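Local coordinates for protein inositol-3-phosphate synthase (Caenorhabditis elegans, PDB 1VKO) that is a Rossmann-fold enzyme of the myo-inositol-1-phosphate synthase family, holding NAD, a potassium ion and pyrophosphate in a four-chain assembly, at residues A[334-338]-A[496-500]; A[376-380]-A[483-487]. One frame throughout, in Å; residues are numbered along the deposited sequence.

Contact 1 (A[334-338]-A[496-500]); sequences SAFVD and NAFMR
Residues 334-338 form an uninterrupted piece of helix 329-342, and 496-500 lead from a loop into helix 498-513. The closest CA pairs are Ser334–Ala497 (4.9 Å) and Ala335–Phe498 (5.3 Å); 318 Å² is buried. Ser334 points at the incoming helix start, its carbonyl O 3.7 Å from Ala497 CA. Ala497, extended (phi/psi -85/114), holds the N-cap position but has no side-chain acceptor; Phe498 N instead gives a weak hydrogen bond to Ser334 OG (3.2 Å, 127°), an oxygen whose modelled place is less sure and which is also hydrogen-bonded to Lys326 NZ. Ala497 O takes a weak hydrogen bond from Arg500 N (2.9 Å), starting the first turn. Ala335 is small enough for close approach, its N 4.3 Å from Phe498 CB. With chi1 t, the Phe498 ring leads away and meets Phe339 of a second subunit edge-to-face, so the packing of helix 329-342 against the N-terminal end of helix 498-513 adjoins a subunit interface. Helix 329-342 covers the mixed sheet on its other side: Phe336 (chi1 t) makes edge-to-face contacts with Tyr420 and Phe432 on strands 413-423 and 429-439. One turn after Ser334, Asp338 again points across. Its t rotamer brings OD1 within 3.4 Å of Ala497 CB, a small methyl that lets the carboxylate lie close, and within 3.1 Å of Arg500 NE in a salt bridge, with OD2 over one face of the guanidinium. Arg500 reaches back with chi1 m and chi2 near -105°, and Met384 of helix 382-387 packs on both charged side chains.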
loop_
_atom_site.group_PDB
_atom_site.type_symbol
_atom_site.label_atom_id
_atom_site.label_comp_id
_atom_site.label_asym_id
_atom_site.label_seq_id
_atom_site.Cartn_x
_atom_site.Cartn_y
_atom_site.Cartn_z
ATOM N N SER A 334 -16.462 -6.568 -6.320
ATOM C CA SER A 334 -17.807 -7.139 -6.178
ATOM C C SER A 334 -18.306 -7.299 -4.733
ATOM O O SER A 334 -19.420 -6.895 -4.422
ATOM C CB SER A 334 -17.859 -8.497 -6.876
ATOM O OG SER A 334 -19.121 -8.675 -7.467
ATOM N N ALA A 335 -17.494 -7.887 -3.861
ATOM C CA ALA A 335 -17.898 -8.048 -2.466
ATOM C C ALA A 335 -17.746 -6.768 -1.593
ATOM O O ALA A 335 -18.499 -6.608 -0.613
ATOM C CB ALA A 335 -17.175 -9.206 -1.836
ATOM N N PHE A 336 -16.804 -5.884 -1.963
ATOM C CA PHE A 336 -16.387 -4.721 -1.154
ATOM C C PHE A 336 -17.297 -3.516 -1.336
ATOM O O PHE A 336 -17.598 -2.819 -0.364
ATOM C CB PHE A 336 -14.936 -4.317 -1.496
ATOM C CG PHE A 336 -14.380 -3.200 -0.656
ATOM C CD1 PHE A 336 -14.491 -3.217 0.737
ATOM C CD2 PHE A 336 -13.701 -2.140 -1.254
ATOM C CE1 PHE A 336 -13.961 -2.168 1.511
ATOM C CE2 PHE A 336 -13.179 -1.076 -0.477
ATOM C CZ PHE A 336 -13.292 -1.119 0.894
ATOM N N VAL A 337 -17.706 -3.261 -2.579
ATOM C CA VAL A 337 -18.653 -2.187 -2.867
ATOM C C VAL A 337 -20.061 -2.495 -2.296
ATOM O O VAL A 337 -20.763 -1.569 -1.860
ATOM C CB VAL A 337 -18.693 -1.785 -4.387
ATOM C CG1 VAL A 337 -17.384 -1.133 -4.813
ATOM C CG2 VAL A 337 -19.002 -2.973 -5.283
ATOM N N ASP A 338 -20.437 -3.782 -2.283
ATOM C CA ASP A 338 -21.678 -4.269 -1.630
ATOM C C ASP A 338 -21.652 -4.021 -0.103
ATOM O O ASP A 338 -22.545 -3.343 0.470
ATOM C CB ASP A 338 -21.837 -5.780 -1.895
ATOM C CG ASP A 338 -23.251 -6.320 -1.591
ATOM O OD1 ASP A 338 -24.261 -5.816 -2.144
ATOM O OD2 ASP A 338 -23.438 -7.295 -0.847
ATOM N N ASN A 496 -24.620 -8.090 -9.619
ATOM C CA ASN A 496 -23.149 -8.039 -9.594
ATOM C C ASN A 496 -22.443 -8.336 -8.263
ATOM O O ASN A 496 -21.253 -8.591 -8.248
ATOM C CB ASN A 496 -22.653 -6.695 -10.140
ATOM C CG ASN A 496 -22.852 -6.553 -11.653
ATOM O OD1 ASN A 496 -22.310 -7.323 -12.463
ATOM N ND2 ASN A 496 -23.608 -5.544 -12.037
ATOM N N ALA A 497 -23.162 -8.287 -7.148
ATOM C CA ALA A 497 -22.518 -8.380 -5.846
ATOM C C ALA A 497 -22.317 -9.835 -5.464
ATOM O O ALA A 497 -23.282 -10.577 -5.241
ATOM C CB ALA A 497 -23.312 -7.634 -4.800
ATOM N N PHE A 498 -21.048 -10.222 -5.382
ATOM C CA PHE A 498 -20.630 -11.616 -5.248
ATOM C C PHE A 498 -21.339 -12.406 -4.159
ATOM O O PHE A 498 -21.885 -13.468 -4.435
ATOM C CB PHE A 498 -19.111 -11.708 -5.056
ATOM C CG PHE A 498 -18.614 -13.101 -4.713
ATOM C CD1 PHE A 498 -18.295 -14.014 -5.723
ATOM C CD2 PHE A 498 -18.450 -13.490 -3.388
ATOM C CE1 PHE A 498 -17.825 -15.301 -5.415
ATOM C CE2 PHE A 498 -17.975 -14.776 -3.077
ATOM C CZ PHE A 498 -17.665 -15.680 -4.091
ATOM N N MET A 499 -21.319 -11.919 -2.924
ATOM C CA MET A 499 -21.905 -12.704 -1.844
ATOM C C MET A 499 -23.411 -12.928 -2.082
ATOM O O MET A 499 -23.972 -13.969 -1.719
ATOM C CB MET A 499 -21.568 -12.107 -0.463
ATOM C CG MET A 499 -20.052 -12.229 -0.063
ATOM S SD MET A 499 -19.323 -13.921 -0.052
ATOM C CE MET A 499 -20.437 -14.824 1.051
ATOM N N ARG A 500 -24.042 -11.988 -2.771
ATOM C CA ARG A 500 -25.436 -12.125 -3.129
ATOM C C ARG A 500 -25.623 -13.243 -4.186
ATOM O O ARG A 500 -26.628 -13.984 -4.176
ATOM C CB ARG A 500 -25.964 -10.772 -3.611
ATOM C CG ARG A 500 -25.619 -9.585 -2.675
ATOM C CD ARG A 500 -26.779 -9.062 -1.812
ATOM N NE ARG A 500 -26.580 -7.663 -1.404
ATOM C CZ ARG A 500 -26.571 -7.210 -0.140
ATOM N NH1 ARG A 500 -26.764 -8.031 0.892
ATOM N NH2 ARG A 500 -26.368 -5.915 0.095
#

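Contact 2 (A[376-380]-A[483-487]); sequences SKSSV and LKAPV. With POP (pyrophosphate 2-), chain H.
Lys484 carries the largest share of the buried surface (93 Å²), followed by Ser376 (46 Å²) and Ala485 (32 Å²). Ser376 and Lys377 are helical, on helix 367-378, while 483-487 have no regular structure; the closest CA atoms are those of Ser376 and Ala485, 5.1 Å apart. Lys484 (phi/psi -80/-40) extends past Ser376 and Lys377 with chi2 and chi3 both t; its long aliphatic stem packs on Lys377 (Lys484 CE–Lys377 CG 3.7 Å) and carries the ammonium to the ligand. Val380 CG1 lies 3.3 Å from Lys484 O in van der Waals contact. Ser376 and Ala485 (-130/72) meet through their CB atoms at 3.6 Å, small residues permitting close backbones; Ser376 OG hydrogen-bonds to Asp324 and Lys373 O. The CA-to-CB bond of Lys377 points away, yet its chain arrives at the same pyrophosphate. Lys377 NZ hydrogen-bonds POP O3 (3.0 Å) and O6 (2.6 Å), spanning both phosphates; Lys484 NZ hydrogen-bonds the bridging POP O (2.9 Å) and O5 (2.6 Å), besides Phe325 O, and Lys484 also touches NAD. With Lys377 NZ and Lys484 NZ 5.5 Å apart, the positive charges are consistent with a site for an anionic group, here pyrophosphate, which offsets their repulsion.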
loop_
_atom_site.group_PDB
_atom_site.type_symbol
_atom_site.label_atom_id
_atom_site.label_comp_id
_atom_site.label_asym_id
_atom_site.label_seq_id
_atom_site.Cartn_x
_atom_site.Cartn_y
_atom_site.Cartn_z
ATOM N N SER A 376 -16.297 -4.765 -19.014
ATOM C CA SER A 376 -16.722 -5.834 -18.079
ATOM C C SER A 376 -16.187 -5.644 -16.659
ATOM O O SER A 376 -16.861 -6.010 -15.690
ATOM C CB SER A 376 -16.323 -7.224 -18.604
ATOM O OG SER A 376 -14.926 -7.384 -18.521
ATOM N N LYS A 377 -14.977 -5.087 -16.549
ATOM C CA LYS A 377 -14.410 -4.666 -15.251
ATOM C C LYS A 377 -15.146 -3.430 -14.625
ATOM O O LYS A 377 -15.371 -3.369 -13.399
ATOM C CB LYS A 377 -12.888 -4.420 -15.379
ATOM C CG LYS A 377 -12.018 -5.703 -15.597
ATOM C CD LYS A 377 -10.535 -5.351 -15.793
ATOM C CE LYS A 377 -9.795 -5.090 -14.464
ATOM N NZ LYS A 377 -9.005 -6.277 -13.956
ATOM N N SER A 378 -15.518 -2.472 -15.483
ATOM C CA SER A 378 -16.148 -1.211 -15.078
ATOM C C SER A 378 -17.622 -1.368 -14.686
ATOM O O SER A 378 -18.187 -0.478 -14.052
ATOM C CB SER A 378 -16.033 -0.166 -16.207
ATOM O OG SER A 378 -14.743 0.444 -16.275
ATOM N N SER A 379 -18.239 -2.490 -15.064
ATOM C CA SER A 379 -19.717 -2.649 -14.994
ATOM C C SER A 379 -20.333 -3.063 -13.635
ATOM O O SER A 379 -21.552 -2.959 -13.467
ATOM C CB SER A 379 -20.214 -3.598 -16.114
ATOM O OG SER A 379 -19.984 -4.982 -15.822
ATOM N N VAL A 380 -19.502 -3.509 -12.685
ATOM C CA VAL A 380 -19.970 -4.242 -11.481
ATOM C C VAL A 380 -20.557 -3.432 -10.287
ATOM O O VAL A 380 -20.992 -4.022 -9.276
ATOM C CB VAL A 380 -18.900 -5.257 -10.950
ATOM C CG1 VAL A 380 -18.780 -6.440 -11.870
ATOM C CG2 VAL A 380 -17.543 -4.581 -10.710
ATOM N N LEU A 483 -18.507 -14.850 -12.851
ATOM C CA LEU A 483 -18.368 -14.050 -14.070
ATOM C C LEU A 483 -18.502 -12.559 -13.809
ATOM O O LEU A 483 -19.290 -12.162 -12.947
ATOM C CB LEU A 483 -19.394 -14.514 -15.112
ATOM C CG LEU A 483 -19.248 -15.958 -15.634
ATOM C CD1 LEU A 483 -20.522 -16.370 -16.353
ATOM C CD2 LEU A 483 -17.978 -16.200 -16.504
ATOM N N LYS A 484 -17.746 -11.759 -14.572
ATOM C CA LYS A 484 -17.612 -10.326 -14.357
ATOM C C LYS A 484 -18.768 -9.569 -14.912
ATOM O O LYS A 484 -19.222 -8.594 -14.299
ATOM C CB LYS A 484 -16.410 -9.771 -15.080
ATOM C CG LYS A 484 -15.165 -9.761 -14.286
ATOM C CD LYS A 484 -14.182 -8.784 -14.929
ATOM C CE LYS A 484 -12.779 -9.204 -14.562
ATOM N NZ LYS A 484 -12.349 -10.449 -15.285
ATOM N N ALA A 485 -19.205 -10.031 -16.090
ATOM C CA ALA A 485 -20.178 -9.347 -16.929
ATOM C C ALA A 485 -21.262 -10.335 -17.302
ATOM O O ALA A 485 -21.376 -10.787 -18.457
ATOM C CB ALA A 485 -19.506 -8.785 -18.158
ATOM N N PRO A 486 -22.082 -10.662 -16.319
ATOM C CA PRO A 486 -23.017 -11.769 -16.491
ATOM C C PRO A 486 -24.104 -11.445 -17.546
ATOM O O PRO A 486 -24.668 -10.330 -17.587
ATOM C CB PRO A 486 -23.579 -12.010 -15.083
ATOM C CG PRO A 486 -23.107 -10.859 -14.222
ATOM C CD PRO A 486 -22.213 -9.991 -15.013
ATOM N N VAL A 487 -24.290 -12.406 -18.436
ATOM C CA VAL A 487 -25.331 -12.422 -19.406
ATOM C C VAL A 487 -26.518 -13.117 -18.701
ATOM O O VAL A 487 -26.353 -14.127 -17.987
ATOM C CB VAL A 487 -24.855 -13.200 -20.659
ATOM C CG1 VAL A 487 -25.955 -13.278 -21.750
ATOM C CG2 VAL A 487 -23.602 -12.542 -21.229
HETATM P P1 POP H . -10.049 -9.719 -12.239
HETATM O O1 POP H . -11.022 -10.469 -11.342
HETATM O O2 POP H . -8.664 -9.753 -11.635
HETATM O O3 POP H . -10.494 -8.270 -12.360
HETATM O O POP H . -9.980 -10.462 -13.691
HETATM P P2 POP H . -9.065 -10.030 -14.971
HETATM O O4 POP H . -7.843 -10.943 -15.001
HETATM O O5 POP H . -9.906 -10.175 -16.232
HETATM O O6 POP H . -8.524 -8.596 -14.959
#

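In the fold
The centres of contacts 1 and 2 lie 12 Å apart, and Asn496 joins them directly: its CB is 3.3 Å from Val380 O and its OD1 3.7 Å from Pro486 CD, while its backbone N hydrogen-bonds to Asp383 just beyond 376-380. Contact 2 makes up part of the pyrophosphate site and, through Lys484, borders NAD. Contact 1 is farther from the ligands, the Ser334 side chain about 8 Å from pyrophosphate and about 13 Å from NAD. Helix 329-342 spans both, with Gln329 and Thr330 at pyrophosphate and 334-338 at helix 498-513; Lys326, a pyrophosphate-pocket residue, adjoins contact 1. Beyond contact 1 lies the second subunit.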